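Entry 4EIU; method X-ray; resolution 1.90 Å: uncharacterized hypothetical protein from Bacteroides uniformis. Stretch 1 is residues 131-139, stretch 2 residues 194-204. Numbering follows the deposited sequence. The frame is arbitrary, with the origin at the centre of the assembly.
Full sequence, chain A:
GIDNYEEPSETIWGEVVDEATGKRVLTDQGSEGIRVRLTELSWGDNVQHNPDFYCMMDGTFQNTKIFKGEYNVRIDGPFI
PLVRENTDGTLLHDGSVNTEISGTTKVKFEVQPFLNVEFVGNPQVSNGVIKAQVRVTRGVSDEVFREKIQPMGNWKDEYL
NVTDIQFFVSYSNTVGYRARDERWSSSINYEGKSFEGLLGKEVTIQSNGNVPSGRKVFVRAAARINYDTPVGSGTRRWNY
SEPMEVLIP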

ATOM      1  N   LYS A 131      -6.952  22.468  -0.686  1.00 93.36           N
ATOM      2  CA  LYS A 131      -8.216  21.775  -0.943  1.00 96.26           C
ATOM      3  C   LYS A 131      -8.091  20.989  -2.233  1.00 91.19           C
ATOM      4  O   LYS A 131      -7.704  21.554  -3.260  1.00 90.99           O
ATOM      5  CB  LYS A 131      -9.349  22.789  -1.073  1.00107.17           C
ATOM      6  CG  LYS A 131     -10.700  22.227  -1.509  1.00110.47           C
ATOM      7  CD  LYS A 131     -11.745  23.341  -1.527  1.00114.67           C
ATOM      8  CE  LYS A 131     -13.016  22.927  -2.254  1.00117.28           C
ATOM      9  NZ  LYS A 131     -14.066  23.988  -2.204  1.00120.34           N
ATOM     10  N   ALA A 132      -8.446  19.707  -2.173  1.00 80.65           N
ATOM     11  CA  ALA A 132      -8.270  18.774  -3.278  1.00 80.98           C
ATOM     12  C   ALA A 132      -9.508  17.924  -3.490  1.00 77.53           C
ATOM     13  O   ALA A 132     -10.297  17.730  -2.566  1.00 83.02           O
ATOM     14  CB  ALA A 132      -7.074  17.869  -2.997  1.00 71.51           C
ATOM     15  N   GLN A 133      -9.647  17.409  -4.713  1.00 81.30           N
ATOM     16  CA  GLN A 133     -10.649  16.414  -5.075  1.00 79.39           C
ATOM     17  C   GLN A 133      -9.990  15.031  -5.167  1.00 77.21           C
ATOM     18  O   GLN A 133      -9.041  14.833  -5.947  1.00 78.64           O
ATOM     19  CB  GLN A 133     -11.296  16.778  -6.416  1.00 85.87           C
ATOM     20  CG  GLN A 133     -11.952  18.155  -6.431  1.00 95.79           C
ATOM     21  CD  GLN A 133     -13.177  18.210  -5.537  1.00 98.88           C
ATOM     22  OE1 GLN A 133     -13.118  18.679  -4.399  1.00107.29           O
ATOM     23  NE2 GLN A 133     -14.290  17.707  -6.041  1.00 94.22           N
ATOM     24  N   VAL A 134     -10.473  14.090  -4.354  1.00 70.17           N
ATOM     25  CA  VAL A 134      -9.943  12.715  -4.314  1.00 65.72           C
ATOM     26  C   VAL A 134     -10.995  11.744  -4.827  1.00 69.88           C
ATOM     27  O   VAL A 134     -12.179  11.850  -4.464  1.00 69.43           O
ATOM     28  CB  VAL A 134      -9.522  12.284  -2.885  1.00 64.83           C
ATOM     29  CG1 VAL A 134      -9.041  10.833  -2.872  1.00 60.68           C
ATOM     30  CG2 VAL A 134      -8.402  13.176  -2.361  1.00 66.32           C
ATOM     31  N   ARG A 135     -10.580  10.792  -5.666  1.00 67.50           N
ATOM     32  CA  ARG A 135     -11.508   9.759  -6.130  1.00 69.76           C
ATOM     33  C   ARG A 135     -11.026   8.377  -5.690  1.00 64.62           C
ATOM     34  O   ARG A 135      -9.952   7.948  -6.084  1.00 56.44           O
ATOM     35  CB  ARG A 135     -11.690   9.813  -7.644  1.00 70.49           C
ATOM     36  CG  ARG A 135     -12.744   8.830  -8.135  1.00 75.46           C
ATOM     37  CD  ARG A 135     -12.597   8.485  -9.605  1.00 83.30           C
ATOM     38  NE  ARG A 135     -13.204   9.517 -10.402  1.00 93.04           N
ATOM     39  CZ  ARG A 135     -12.607  10.314 -11.293  1.00 95.13           C
ATOM     40  NH1 ARG A 135     -11.321  10.230 -11.608  1.00 98.75           N
ATOM     41  NH2 ARG A 135     -13.349  11.213 -11.901  1.00 86.37           N
ATOM     42  N   VAL A 136     -11.829   7.687  -4.876  1.00 58.33           N
ATOM     43  CA  VAL A 136     -11.529   6.315  -4.454  1.00 57.30           C
ATOM     44  C   VAL A 136     -12.405   5.298  -5.191  1.00 55.13           C
ATOM     45  O   VAL A 136     -13.641   5.421  -5.246  1.00 54.44           O
ATOM     46  CB  VAL A 136     -11.679   6.144  -2.930  1.00 55.63           C
ATOM     47  CG1 VAL A 136     -11.360   4.699  -2.499  1.00 50.57           C
ATOM     48  CG2 VAL A 136     -10.789   7.154  -2.205  1.00 53.63           C
ATOM     49  N   THR A 137     -11.767   4.280  -5.753  1.00 50.29           N
ATOM     50  CA  THR A 137     -12.496   3.157  -6.384  1.00 51.96           C
ATOM     51  C   THR A 137     -11.935   1.822  -5.930  1.00 50.37           C
ATOM     52  O   THR A 137     -10.807   1.742  -5.441  1.00 47.21           O
ATOM     53  CB  THR A 137     -12.445   3.228  -7.939  1.00 51.47           C
ATOM     54  OG1 THR A 137     -11.092   3.411  -8.354  1.00 59.43           O
ATOM     55  CG2 THR A 137     -13.313   4.390  -8.509  1.00 56.59           C
ATOM     56  N   ARG A 138     -12.717   0.759  -6.087  1.00 50.06           N
ATOM     57  CA  ARG A 138     -12.235  -0.601  -5.808  1.00 48.49           C
ATOM     58  C   ARG A 138     -11.088  -0.992  -6.738  1.00 44.80           C
ATOM     59  O   ARG A 138     -11.172  -0.781  -7.937  1.00 50.20           O
ATOM     60  CB  ARG A 138     -13.374  -1.600  -5.965  1.00 46.84           C
ATOM     61  CG  ARG A 138     -14.510  -1.437  -4.979  1.00 53.42           C
ATOM     62  CD  ARG A 138     -14.071  -1.725  -3.550  1.00 47.83           C
ATOM     63  NE  ARG A 138     -15.181  -1.576  -2.612  1.00 52.10           N
ATOM     64  CZ  ARG A 138     -15.042  -1.649  -1.288  1.00 53.59           C
ATOM     65  NH1 ARG A 138     -13.875  -1.912  -0.770  1.00 45.41           N
ATOM     66  NH2 ARG A 138     -16.075  -1.488  -0.469  1.00 46.48           N
ATOM     67  N   GLY A 139     -10.018  -1.549  -6.198  1.00 45.12           N
ATOM     68  CA  GLY A 139      -8.894  -1.960  -7.032  1.00 46.87           C
ATOM     69  C   GLY A 139      -9.097  -3.377  -7.564  1.00 45.06           C
ATOM     70  O   GLY A 139      -8.429  -3.792  -8.520  1.00 45.25           O
TER
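Stretch 2, residues 194-204: SFEGLLGKEVT

The strand at the end of stretch 2, around Val203 and Thr204, runs antiparallel to strand 131-138, the angle between their directions being 139° and the axes 4.3 Å apart at closest approach. Val134 and Val203 form the hydrogen-bonded pair, with Val134 N to Val203 O at 2.8 Å and Val203 N to Val134 O at 2.7 Å, both nearly linear. Both valines adopt the t rotamer and lie on the same buried face of the sheet.

The other face carries Gln133, Glu202 and Thr204. With chi1 and chi2 both m, the Gln133 side chain bends so that its end comes nearer the neighbouring strand, where its amide serves two partners: OE1 accepts from Thr204 OG1 at 2.8 Å, and NE2 donates to Glu202 OE1 at 3.2 Å. Thr204 (m) and Glu202 (m, then t) present the matching groups. The extended Lys131, t throughout, brings its CE to 3.6 Å from Thr204 CG2. Arg135 shares this face, but its NH2 remains 4.2 Å from Glu202 OE2, a proximity of charges alone.

Before the strand, a short 3-10 segment ending at Leu198 leads into a type II turn from Leu198 to Lys201, closed by Lys201 N to Leu198 O at 3.0 Å. Gly200 takes the positive phi (78°) of this turn, and its N donates to Val136 O at 2.8 Å. Water 1 bridges the two stretches, 2.7 Å from Val136 N and 2.6 Å from Lys201 O. Val136 (t) packs its CB 3.7 Å from Phe195 CZ, and its CG1 lies 4.3 Å from Leu199 CD2.

Arg138 starts sideways, but m torsions at chi1 and chi2 bring its end to Glu196, which curls likewise through two m torsions. Arg138 NH2 and Glu196 OE2 form a salt bridge at 2.7 Å, although the hydrogen bond within it is weak. Water 2 links Arg138 NE and Glu196 OE1, 2.9 Å from each.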

ATOM      1  N   SER A 194     -20.629   3.460   5.077  1.00 63.96           N
ATOM      2  CA  SER A 194     -21.176   4.732   4.543  1.00 74.00           C
ATOM      3  C   SER A 194     -20.359   5.344   3.388  1.00 72.65           C
ATOM      4  O   SER A 194     -20.807   6.280   2.753  1.00 69.02           O
ATOM      5  CB  SER A 194     -21.303   5.766   5.660  1.00 76.15           C
ATOM      6  OG  SER A 194     -20.018   5.967   6.230  1.00 75.68           O
ATOM      7  N   PHE A 195     -19.158   4.845   3.122  1.00 61.69           N
ATOM      8  CA  PHE A 195     -18.429   5.248   1.921  1.00 59.72           C
ATOM      9  C   PHE A 195     -18.942   4.666   0.595  1.00 61.95           C
ATOM     10  O   PHE A 195     -18.587   5.207  -0.472  1.00 63.67           O
ATOM     11  CB  PHE A 195     -16.940   4.871   2.018  1.00 56.37           C
ATOM     12  CG  PHE A 195     -16.089   5.624   1.037  1.00 55.04           C
ATOM     13  CD1 PHE A 195     -15.687   6.922   1.316  1.00 59.94           C
ATOM     14  CD2 PHE A 195     -15.740   5.064  -0.188  1.00 61.61           C
ATOM     15  CE1 PHE A 195     -14.942   7.652   0.400  1.00 59.32           C
ATOM     16  CE2 PHE A 195     -14.976   5.777  -1.101  1.00 61.86           C
ATOM     17  CZ  PHE A 195     -14.583   7.076  -0.803  1.00 66.14           C
ATOM     18  N   GLU A 196     -19.727   3.583   0.626  1.00 60.28           N
ATOM     19  CA  GLU A 196     -20.152   2.894  -0.612  1.00 62.25           C
ATOM     20  C   GLU A 196     -20.697   3.836  -1.673  1.00 68.85           C
ATOM     21  O   GLU A 196     -20.328   3.747  -2.840  1.00 67.71           O
ATOM     22  CB  GLU A 196     -21.202   1.806  -0.333  1.00 69.84           C
ATOM     23  CG  GLU A 196     -20.670   0.529   0.278  1.00 73.60           C
ATOM     24  CD  GLU A 196     -19.576  -0.140  -0.559  1.00 92.76           C
ATOM     25  OE1 GLU A 196     -19.829  -0.520  -1.727  1.00 75.94           O
ATOM     26  OE2 GLU A 196     -18.446  -0.277  -0.046  1.00 81.61           O
ATOM     27  N   GLY A 197     -21.587   4.740  -1.277  1.00 71.32           N
ATOM     28  CA  GLY A 197     -22.124   5.725  -2.212  1.00 73.66           C
ATOM     29  C   GLY A 197     -21.118   6.725  -2.770  1.00 74.79           C
ATOM     30  O   GLY A 197     -21.427   7.431  -3.715  1.00 78.03           O
ATOM     31  N   LEU A 198     -19.914   6.801  -2.194  1.00 72.44           N
ATOM     32  CA  LEU A 198     -18.879   7.735  -2.659  1.00 69.72           C
ATOM     33  C   LEU A 198     -17.822   7.083  -3.555  1.00 71.08           C
ATOM     34  O   LEU A 198     -16.965   7.780  -4.105  1.00 67.31           O
ATOM     35  CB  LEU A 198     -18.201   8.433  -1.463  1.00 73.23           C
ATOM     36  CG  LEU A 198     -19.067   9.312  -0.558  1.00 80.77           C
ATOM     37  CD1 LEU A 198     -18.338   9.735   0.708  1.00 77.77           C
ATOM     38  CD2 LEU A 198     -19.572  10.543  -1.302  1.00 84.37           C
ATOM     39  N   LEU A 199     -17.861   5.753  -3.700  1.00 71.05           N
ATOM     40  CA  LEU A 199     -16.948   5.074  -4.609  1.00 65.38           C
ATOM     41  C   LEU A 199     -17.103   5.624  -6.007  1.00 64.45           C
ATOM     42  O   LEU A 199     -18.204   5.740  -6.501  1.00 71.60           O
ATOM     43  CB  LEU A 199     -17.156   3.550  -4.607  1.00 60.85           C
ATOM     44  CG  LEU A 199     -16.624   2.820  -3.381  1.00 54.90           C
ATOM     45  CD1 LEU A 199     -17.272   1.438  -3.314  1.00 57.37           C
ATOM     46  CD2 LEU A 199     -15.096   2.691  -3.352  1.00 50.11           C
ATOM     47  N   GLY A 200     -15.995   6.020  -6.626  1.00 63.27           N
ATOM     48  CA  GLY A 200     -16.024   6.530  -7.982  1.00 66.22           C
ATOM     49  C   GLY A 200     -16.504   7.968  -8.115  1.00 72.79           C
ATOM     50  O   GLY A 200     -16.559   8.453  -9.221  1.00 73.10           O
ATOM     51  N   LYS A 201     -16.875   8.629  -7.010  1.00 71.88           N
ATOM     52  CA  LYS A 201     -17.192  10.060  -7.004  1.00 76.34           C
ATOM     53  C   LYS A 201     -16.014  10.908  -6.438  1.00 74.72           C
ATOM     54  O   LYS A 201     -15.082  10.395  -5.800  1.00 67.38           O
ATOM     55  CB  LYS A 201     -18.521  10.318  -6.250  1.00 83.24           C
ATOM     56  CG  LYS A 201     -19.716   9.540  -6.812  1.00 80.29           C
ATOM     57  CD  LYS A 201     -21.047  10.286  -6.755  1.00 85.79           C
ATOM     58  N   GLU A 202     -16.032  12.198  -6.720  1.00 73.66           N
ATOM     59  CA  GLU A 202     -15.014  13.131  -6.213  1.00 78.91           C
ATOM     60  C   GLU A 202     -15.338  13.561  -4.785  1.00 77.35           C
ATOM     61  O   GLU A 202     -16.408  14.091  -4.538  1.00 89.41           O
ATOM     62  CB  GLU A 202     -14.910  14.345  -7.119  1.00 87.07           C
ATOM     63  CG  GLU A 202     -14.493  13.996  -8.539  1.00 93.13           C
ATOM     64  CD  GLU A 202     -14.381  15.211  -9.439  1.00 99.76           C
ATOM     65  OE1 GLU A 202     -14.056  16.307  -8.940  1.00107.32           O
ATOM     66  OE2 GLU A 202     -14.605  15.068 -10.655  1.00106.93           O
ATOM     67  N   VAL A 203     -14.449  13.244  -3.846  1.00 77.74           N
ATOM     68  CA  VAL A 203     -14.574  13.640  -2.443  1.00 72.88           C
ATOM     69  C   VAL A 203     -13.656  14.853  -2.207  1.00 80.01           C
ATOM     70  O   VAL A 203     -12.465  14.828  -2.543  1.00 79.33           O
ATOM     71  CB  VAL A 203     -14.187  12.481  -1.492  1.00 72.94           C
ATOM     72  CG1 VAL A 203     -14.218  12.924  -0.032  1.00 66.22           C
ATOM     73  CG2 VAL A 203     -15.068  11.251  -1.723  1.00 69.95           C
ATOM     74  N   THR A 204     -14.216  15.917  -1.642  1.00 82.12           N
ATOM     75  CA  THR A 204     -13.451  17.115  -1.308  1.00 82.44           C
ATOM     76  C   THR A 204     -12.808  16.915   0.050  1.00 81.72           C
ATOM     77  O   THR A 204     -13.487  16.530   1.010  1.00 86.12           O
ATOM     78  CB  THR A 204     -14.333  18.347  -1.196  1.00 88.40           C
ATOM     79  OG1 THR A 204     -15.080  18.494  -2.410  1.00 86.64           O
ATOM     80  CG2 THR A 204     -13.472  19.602  -0.950  1.00 86.83           C
TER
HETATM   81  O   HOH W   1     -14.267   8.469  -4.189  1.00 58.16           O
HETATM   82  O   HOH W   2     -17.951  -1.935  -3.361  1.00 55.05           O